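PDB 4N83: ribonucleoside-diphosphate reductase subunit beta from Streptococcus sanguinis, which probably supplies DNA precursors by helping reduce ribonucleotides to deoxyribonucleotides, as the metal-carrying small subunit of a ribonucleotide reductase, with two manganese ions bound here. Local coordinates for residues A[102-105]-A[106-109]; A[180-183]-A[184-188]; A[110-113]-A[114-118]. All coordinates share one frame; numbering follows the deposited sequence.

Contact 1: residues A[102-105]-A[106-109]; sequences KSYS and SIFS
Within the ferritin-like helical bundle that holds the two manganese ions, helix 84-111 carries Tyr-104, the predicted active-site tyrosine, and one turn further on it sets Phe-108 against that residue's backbone. The Tyr-104 carbonyl oxygen lies over one face of the Phe-108 ring, displaced toward the rim and 3.1 Å from CD2. The same oxygen accepts the helical bond from Phe-108 N at 3.0 Å, so the ring and the amide of one residue both meet one acceptor. The phenylalanine CG stands anti to its own carbonyl carbon (chi1 -59°), which folds the ring back along the helix until CE2 is 3.9 Å from Tyr-104 CB. The phenol ring is approached obliquely by Ile-107 CD1, 4.5 Å from CD1 of Tyr-104, while Ile-107 CG1 lies 3.5 Å from the carbonyl oxygen of Ser-103.

The four serines are spread around the helix, and each hydroxyl has its own surroundings. Ser-105 O receives Ser-109 N at 3.0 Å and also has Ser-109 OG 2.8 Å away. Asn-11 OD1 of the second subunit is within reach of that hydroxyl too, and the one proton cannot serve both at once. Ser-106 turns its hydroxyl to Asp-32, whereas the buried Ser-103 hydroxyl is satisfied by the carbonyl of His-100, one turn earlier in the same helix.

The phenol oxygen of Tyr-104 hydrogen-bonds to Asp-66, a manganese ligand. The tyrosine is thus held by hydrogen bonds at both its backbone oxygen, engaged by Phe-108, and its hydroxyl, which is coupled through a single carboxylate to the metal site, consistent with the predicted catalytic role.

Contact 2: residues A[180-183]-A[184-188]; sequences VAEI and IKLII
Leu-186 lies over the backbone carbonyl of Glu-182, one turn earlier in helix 178-206, with CG 3.2 Å and CD1 3.5 Å from that oxygen. The glutamate side chain reaches forward to the same leucine. Its chain bends at the second torsion (chi2 -73°), bringing OE2 to 4.1 Å from Leu-186 CG, and the two side chains pass at a slant, an oxygen against the leucine's branch carbon. The main chain keeps its regular pattern, Leu-186 N donating to Glu-182 O at 2.9 Å and Lys-185 N to Ala-181 O.

Lys-185 starts out on this exposed side but forms no salt bridge with Glu-182: its NZ remains 6.8 Å from OE1 of the glutamate and is hydrogen-bonded instead to the carbonyl of Ile-285, close to the end of the modelled chain. Any attraction between the two charges would therefore act only at a distance.

The inward side is aliphatic. Ile-184 CG1 packs 3.3 Å from Val-180 O, and Ile-187 likewise meets the carbonyl four residues back, its CG1 3.3 Å from Ile-183 O. Ile-183 has its CG1 anti to the backbone N (chi1 -160°), which leaves CG2 between the backbone N and the carbonyl carbon, 4.2 Å from Ile-184 CG1.

These side chains pack against three neighbouring helices. Ile-184 and Val-180 meet Phe-59 of helix 49-78, and Ile-184 also meets Phe-165 of helix 162-173, where Ala-181 rests on Leu-172. Ile-187 packs on the metal ligand His-100 of helix 84-111, and Ile-183 meets Ser-103 and Ile-107 of that helix while touching Trp-30 and Ile-35 of a loop.

Contact 3: residues A[110-113]-A[114-118]; sequences TLNT and KSEID
At Asn-112 and Thr-113 the chain leaves helix 84-111 and enters the next: Asn-112 adopts an extended conformation (psi 168°), Thr-113 follows suit (psi 170°), and Lys-114 opens helix 114-124. Thr-113 is the N-cap of this new helix, and the carboxylate of Glu-116, three residues on, folds back to it in what amounts to the glutamate half of a capping box.

The central bond runs from Thr-113 N to Glu-116 OE1, 3.3 Å long and fairly straight at 159°. It uses the lone pair of OE1 that points away from the other carboxylate oxygen. The threonine hydroxyl sits between its own backbone N and carbonyl carbon, a rotation that turns it to the glutamate and brings OG1 to 3.4 Å from the same OE1 in a weak hydrogen bond. One carboxylate oxygen thereby receives both the main-chain and the side-chain donor of the N-cap residue. Because this carboxylate lies at the amino end of a helix, the local dipole would probably help to stabilise its negative charge.

Asn-112 comes in across the glutamate at about a right angle. Its contact is made through carbon, CB lying 3.7 Å from Glu-116 OE1, with the amide plane turned steeply against the carboxylate. Asn-112 also packs on Trp-44 of helix 41-44.

Ile-117, the buried member of the group, closes the first turn: its N donates to Thr-113 O at 3.0 Å. Its side chain packs on Asn-11 of the second subunit, and its CG1 lies 4.1 Å from CB of Asn-112 and 3.2 Å from the carbonyl oxygen of Thr-113.

Along the chain the order is contact 1, contact 3, contact 2. Contacts 1 and 3 share helix 84-111, their centres about 10 Å apart: the first lies near its C-terminal end, the second at its exit into helix 114-124, and Ile-117 CD1 reaches back to within 3.8 Å of Phe-108 O. Contact 2 belongs to helix 178-206, its centre about 12 Å from that of contact 1. The two meet directly, Ile-107 CD1 lying 3.6 Å from Ile-183 CG2. Two helices that each supply manganese ligands thus pack together beside the predicted active-site tyrosine, while contact 3 lies at the surface, its centre about 20 Å from that of contact 2, though Leu-111 CD1 still meets Val-180 CG2 at 4.2 Å.

Contact 1: residues A[102-105]-A[106-109]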
loop_
_atom_site.group_PDB
_atom_site.type_symbol
_atom_site.label_atom_id
_atom_site.label_comp_id
_atom_site.label_asym_id
_atom_site.label_seq_id
_atom_site.Cartn_x
_atom_site.Cartn_y
_atom_site.Cartn_z
ATOM N N LYS A 102 -0.689 11.387 -6.525
ATOM C CA LYS A 102 0.342 12.387 -6.240
ATOM C C LYS A 102 1.032 12.887 -7.509
ATOM O O LYS A 102 1.268 14.087 -7.654
ATOM C CB LYS A 102 1.391 11.833 -5.264
ATOM C CG LYS A 102 2.559 12.780 -5.015
ATOM C CD LYS A 102 3.487 12.274 -3.926
ATOM C CE LYS A 102 4.808 13.031 -3.933
ATOM N NZ LYS A 102 4.631 14.495 -3.729
ATOM N N SER A 103 1.351 11.968 -8.420
ATOM C CA SER A 103 2.102 12.295 -9.640
ATOM C C SER A 103 1.539 13.497 -10.410
ATOM O O SER A 103 2.298 14.263 -11.005
ATOM C CB SER A 103 2.183 11.075 -10.562
ATOM O OG SER A 103 0.896 10.566 -10.857
ATOM N N TYR A 104 0.217 13.658 -10.391
ATOM C CA TYR A 104 -0.434 14.798 -11.039
ATOM C C TYR A 104 -0.021 16.127 -10.406
ATOM O O TYR A 104 0.173 17.118 -11.111
ATOM C CB TYR A 104 -1.957 14.667 -10.978
ATOM C CG TYR A 104 -2.506 13.409 -11.611
ATOM C CD1 TYR A 104 -2.305 13.140 -12.961
ATOM C CD2 TYR A 104 -3.240 12.494 -10.862
ATOM C CE1 TYR A 104 -2.812 11.990 -13.546
ATOM C CE2 TYR A 104 -3.752 11.344 -11.436
ATOM C CZ TYR A 104 -3.536 11.094 -12.778
ATOM O OH TYR A 104 -4.044 9.950 -13.354
ATOM N N SER A 105 0.107 16.141 -9.079
ATOM C CA SER A 105 0.510 17.348 -8.348
ATOM C C SER A 105 1.916 17.820 -8.735
ATOM O O SER A 105 2.184 19.024 -8.754
ATOM C CB SER A 105 0.434 17.118 -6.833
ATOM O OG SER A 105 -0.861 16.698 -6.438
ATOM N N SER A 106 2.801 16.871 -9.041
ATOM C CA SER A 106 4.158 17.183 -9.504
ATOM C C SER A 106 4.157 17.796 -10.904
ATOM O O SER A 106 5.001 18.636 -11.217
ATOM C CB SER A 106 5.029 15.927 -9.498
ATOM O OG SER A 106 5.108 15.377 -8.198
ATOM N N ILE A 107 3.212 17.367 -11.739
ATOM C CA ILE A 107 3.037 17.938 -13.075
ATOM C C ILE A 107 2.577 19.388 -12.964
ATOM O O ILE A 107 3.102 20.265 -13.649
ATOM C CB ILE A 107 2.007 17.143 -13.913
ATOM C CG1 ILE A 107 2.525 15.729 -14.199
ATOM C CG2 ILE A 107 1.701 17.864 -15.223
ATOM C CD1 ILE A 107 1.460 14.775 -14.696
ATOM N N PHE A 108 1.599 19.628 -12.092
ATOM C CA PHE A 108 1.051 20.970 -11.893
ATOM C C PHE A 108 2.088 21.932 -11.307
ATOM O O PHE A 108 2.130 23.105 -11.683
ATOM C CB PHE A 108 -0.181 20.941 -10.975
ATOM C CG PHE A 108 -1.315 20.080 -11.478
ATOM C CD1 PHE A 108 -1.734 20.143 -12.803
ATOM C CD2 PHE A 108 -1.990 19.230 -10.608
ATOM C CE1 PHE A 108 -2.782 19.356 -13.253
ATOM C CE2 PHE A 108 -3.038 18.443 -11.053
ATOM C CZ PHE A 108 -3.436 18.506 -12.378
ATOM N N SER A 109 2.916 21.434 -10.391
ATOM C CA SER A 109 3.913 22.266 -9.712
ATOM C C SER A 109 4.932 22.868 -10.678
ATOM O O SER A 109 5.258 24.052 -10.581
ATOM C CB SER A 109 4.641 21.460 -8.636
ATOM O OG SER A 109 3.740 21.018 -7.639
#

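Contact 2: residues A[180-183]-A[184-188]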
loop_
_atom_site.group_PDB
_atom_site.type_symbol
_atom_site.label_atom_id
_atom_site.label_comp_id
_atom_site.label_asym_id
_atom_site.label_seq_id
_atom_site.Cartn_x
_atom_site.Cartn_y
_atom_site.Cartn_z
ATOM N N VAL A 180 6.132 14.561 -19.209
ATOM C CA VAL A 180 4.735 14.589 -18.769
ATOM C C VAL A 180 3.986 13.371 -19.319
ATOM O O VAL A 180 2.992 12.934 -18.741
ATOM C CB VAL A 180 4.019 15.888 -19.214
ATOM C CG1 VAL A 180 2.566 15.899 -18.750
ATOM C CG2 VAL A 180 4.754 17.115 -18.684
ATOM N N ALA A 181 4.466 12.833 -20.438
ATOM C CA ALA A 181 3.896 11.621 -21.021
ATOM C C ALA A 181 4.390 10.365 -20.303
ATOM O O ALA A 181 3.605 9.457 -20.039
ATOM C CB ALA A 181 4.219 11.545 -22.505
ATOM N N GLU A 182 5.688 10.318 -19.996
ATOM C CA GLU A 182 6.295 9.163 -19.311
ATOM C C GLU A 182 5.668 8.886 -17.945
ATOM O O GLU A 182 5.485 7.730 -17.564
ATOM C CB GLU A 182 7.815 9.347 -19.150
ATOM C CG GLU A 182 8.651 8.686 -20.241
ATOM C CD GLU A 182 8.703 7.167 -20.131
ATOM O OE1 GLU A 182 9.142 6.520 -21.107
ATOM O OE2 GLU A 182 8.313 6.615 -19.080
ATOM N N ILE A 183 5.343 9.948 -17.215
ATOM C CA ILE A 183 4.720 9.818 -15.897
ATOM C C ILE A 183 3.284 9.293 -16.010
ATOM O O ILE A 183 2.770 8.676 -15.078
ATOM C CB ILE A 183 4.763 11.161 -15.128
ATOM C CG1 ILE A 183 4.580 10.936 -13.628
ATOM C CG2 ILE A 183 3.726 12.140 -15.662
ATOM C CD1 ILE A 183 4.971 12.139 -12.799
ATOM N N ILE A 184 2.651 9.549 -17.154
ATOM C CA ILE A 184 1.343 8.981 -17.487
ATOM C C ILE A 184 1.515 7.589 -18.099
ATOM O O ILE A 184 0.700 6.695 -17.864
ATOM C CB ILE A 184 0.573 9.890 -18.475
ATOM C CG1 ILE A 184 0.299 11.264 -17.847
ATOM C CG2 ILE A 184 -0.729 9.238 -18.922
ATOM C CD1 ILE A 184 -0.631 11.247 -16.650
ATOM N N LYS A 185 2.575 7.425 -18.891
ATOM C CA LYS A 185 2.934 6.137 -19.490
ATOM C C LYS A 185 3.105 5.061 -18.415
ATOM O O LYS A 185 2.636 3.932 -18.574
ATOM C CB LYS A 185 4.238 6.279 -20.286
ATOM C CG LYS A 185 4.521 5.154 -21.269
ATOM C CD LYS A 185 4.108 5.524 -22.685
ATOM C CE LYS A 185 4.555 4.468 -23.683
ATOM N NZ LYS A 185 3.691 3.255 -23.655
ATOM N N LEU A 186 3.780 5.425 -17.325
ATOM C CA LEU A 186 3.998 4.518 -16.196
ATOM C C LEU A 186 2.694 4.153 -15.483
ATOM O O LEU A 186 2.532 3.020 -15.028
ATOM C CB LEU A 186 4.978 5.142 -15.194
ATOM C CG LEU A 186 6.425 5.297 -15.672
ATOM C CD1 LEU A 186 7.155 6.350 -14.851
ATOM C CD2 LEU A 186 7.163 3.968 -15.624
ATOM N N ILE A 187 1.774 5.114 -15.386
ATOM C CA ILE A 187 0.469 4.887 -14.752
ATOM C C ILE A 187 -0.341 3.847 -15.527
ATOM O O ILE A 187 -0.970 2.973 -14.930
ATOM C CB ILE A 187 -0.341 6.200 -14.624
ATOM C CG1 ILE A 187 0.321 7.130 -13.599
ATOM C CG2 ILE A 187 -1.783 5.915 -14.211
ATOM C CD1 ILE A 187 -0.121 8.575 -13.686
ATOM N N ILE A 188 -0.312 3.946 -16.854
ATOM C CA ILE A 188 -1.005 2.994 -17.727
ATOM C C ILE A 188 -0.388 1.593 -17.615
ATOM O O ILE A 188 -1.103 0.592 -17.684
ATOM C CB ILE A 188 -0.990 3.465 -19.202
ATOM C CG1 ILE A 188 -1.765 4.782 -19.352
ATOM C CG2 ILE A 188 -1.591 2.404 -20.121
ATOM C CD1 ILE A 188 -1.381 5.584 -20.578
#

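Contact 3: residues A[110-113]-A[114-118]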
loop_
_atom_site.group_PDB
_atom_site.type_symbol
_atom_site.label_atom_id
_atom_site.label_comp_id
_atom_site.label_asym_id
_atom_site.label_seq_id
_atom_site.Cartn_x
_atom_site.Cartn_y
_atom_site.Cartn_z
ATOM N N THR A 110 5.427 22.051 -11.606
ATOM C CA THR A 110 6.434 22.495 -12.569
ATOM C C THR A 110 5.816 23.394 -13.640
ATOM O O THR A 110 6.286 24.510 -13.864
ATOM C CB THR A 110 7.126 21.300 -13.258
ATOM O OG1 THR A 110 7.424 20.287 -12.290
ATOM C CG2 THR A 110 8.418 21.744 -13.940
ATOM N N LEU A 111 4.763 22.902 -14.288
ATOM C CA LEU A 111 4.119 23.617 -15.393
ATOM C C LEU A 111 3.388 24.874 -14.928
ATOM O O LEU A 111 3.639 25.967 -15.441
ATOM C CB LEU A 111 3.132 22.702 -16.135
ATOM C CG LEU A 111 3.703 21.750 -17.191
ATOM C CD1 LEU A 111 4.781 20.833 -16.627
ATOM C CD2 LEU A 111 2.577 20.934 -17.813
ATOM N N ASN A 112 2.495 24.711 -13.954
ATOM C CA ASN A 112 1.586 25.783 -13.535
ATOM C C ASN A 112 2.056 26.537 -12.291
ATOM O O ASN A 112 2.984 26.110 -11.600
ATOM C CB ASN A 112 0.183 25.216 -13.290
ATOM C CG ASN A 112 -0.322 24.382 -14.455
ATOM O OD1 ASN A 112 -0.038 24.679 -15.615
ATOM N ND2 ASN A 112 -1.075 23.330 -14.151
ATOM N N THR A 113 1.395 27.662 -12.024
ATOM C CA THR A 113 1.694 28.515 -10.872
ATOM C C THR A 113 0.757 28.221 -9.697
ATOM O O THR A 113 -0.235 27.506 -9.848
ATOM C CB THR A 113 1.571 30.008 -11.243
ATOM O OG1 THR A 113 0.236 30.289 -11.682
ATOM C CG2 THR A 113 2.553 30.368 -12.351
ATOM N N LYS A 114 1.078 28.791 -8.535
ATOM C CA LYS A 114 0.338 28.553 -7.287
ATOM C C LYS A 114 -1.174 28.717 -7.444
ATOM O O LYS A 114 -1.939 27.814 -7.098
ATOM C CB LYS A 114 0.851 29.494 -6.188
ATOM C CG LYS A 114 0.210 29.302 -4.821
ATOM C CD LYS A 114 0.844 30.220 -3.789
ATOM C CE LYS A 114 0.031 30.281 -2.505
ATOM N NZ LYS A 114 0.028 28.988 -1.766
ATOM N N SER A 115 -1.593 29.869 -7.963
ATOM C CA SER A 115 -3.018 30.183 -8.112
ATOM C C SER A 115 -3.676 29.429 -9.272
ATOM O O SER A 115 -4.876 29.156 -9.228
ATOM C CB SER A 115 -3.220 31.692 -8.278
ATOM O OG SER A 115 -2.367 32.214 -9.281
ATOM N N GLU A 116 -2.899 29.106 -10.306
ATOM C CA GLU A 116 -3.395 28.284 -11.418
ATOM C C GLU A 116 -3.769 26.873 -10.960
ATOM O O GLU A 116 -4.683 26.261 -11.515
ATOM C CB GLU A 116 -2.364 28.196 -12.551
ATOM C CG GLU A 116 -2.444 29.325 -13.567
ATOM C CD GLU A 116 -1.543 29.095 -14.769
ATOM O OE1 GLU A 116 -0.406 28.609 -14.584
ATOM O OE2 GLU A 116 -1.970 29.403 -15.902
ATOM N N ILE A 117 -3.057 26.365 -9.955
ATOM C CA ILE A 117 -3.337 25.041 -9.396
ATOM C C ILE A 117 -4.627 25.081 -8.574
ATOM O O ILE A 117 -5.444 24.162 -8.651
ATOM C CB ILE A 117 -2.168 24.524 -8.528
ATOM C CG1 ILE A 117 -0.889 24.406 -9.367
ATOM C CG2 ILE A 117 -2.507 23.161 -7.931
ATOM C CD1 ILE A 117 0.388 24.415 -8.554
ATOM N N ASP A 118 -4.807 26.149 -7.798
ATOM C CA ASP A 118 -6.050 26.371 -7.051
ATOM C C ASP A 118 -7.261 26.415 -7.985
ATOM O O ASP A 118 -8.329 25.904 -7.647
ATOM C CB ASP A 118 -5.979 27.677 -6.250
ATOM C CG ASP A 118 -5.014 27.599 -5.081
ATOM O OD1 ASP A 118 -5.101 26.632 -4.297
ATOM O OD2 ASP A 118 -4.178 28.516 -4.937
#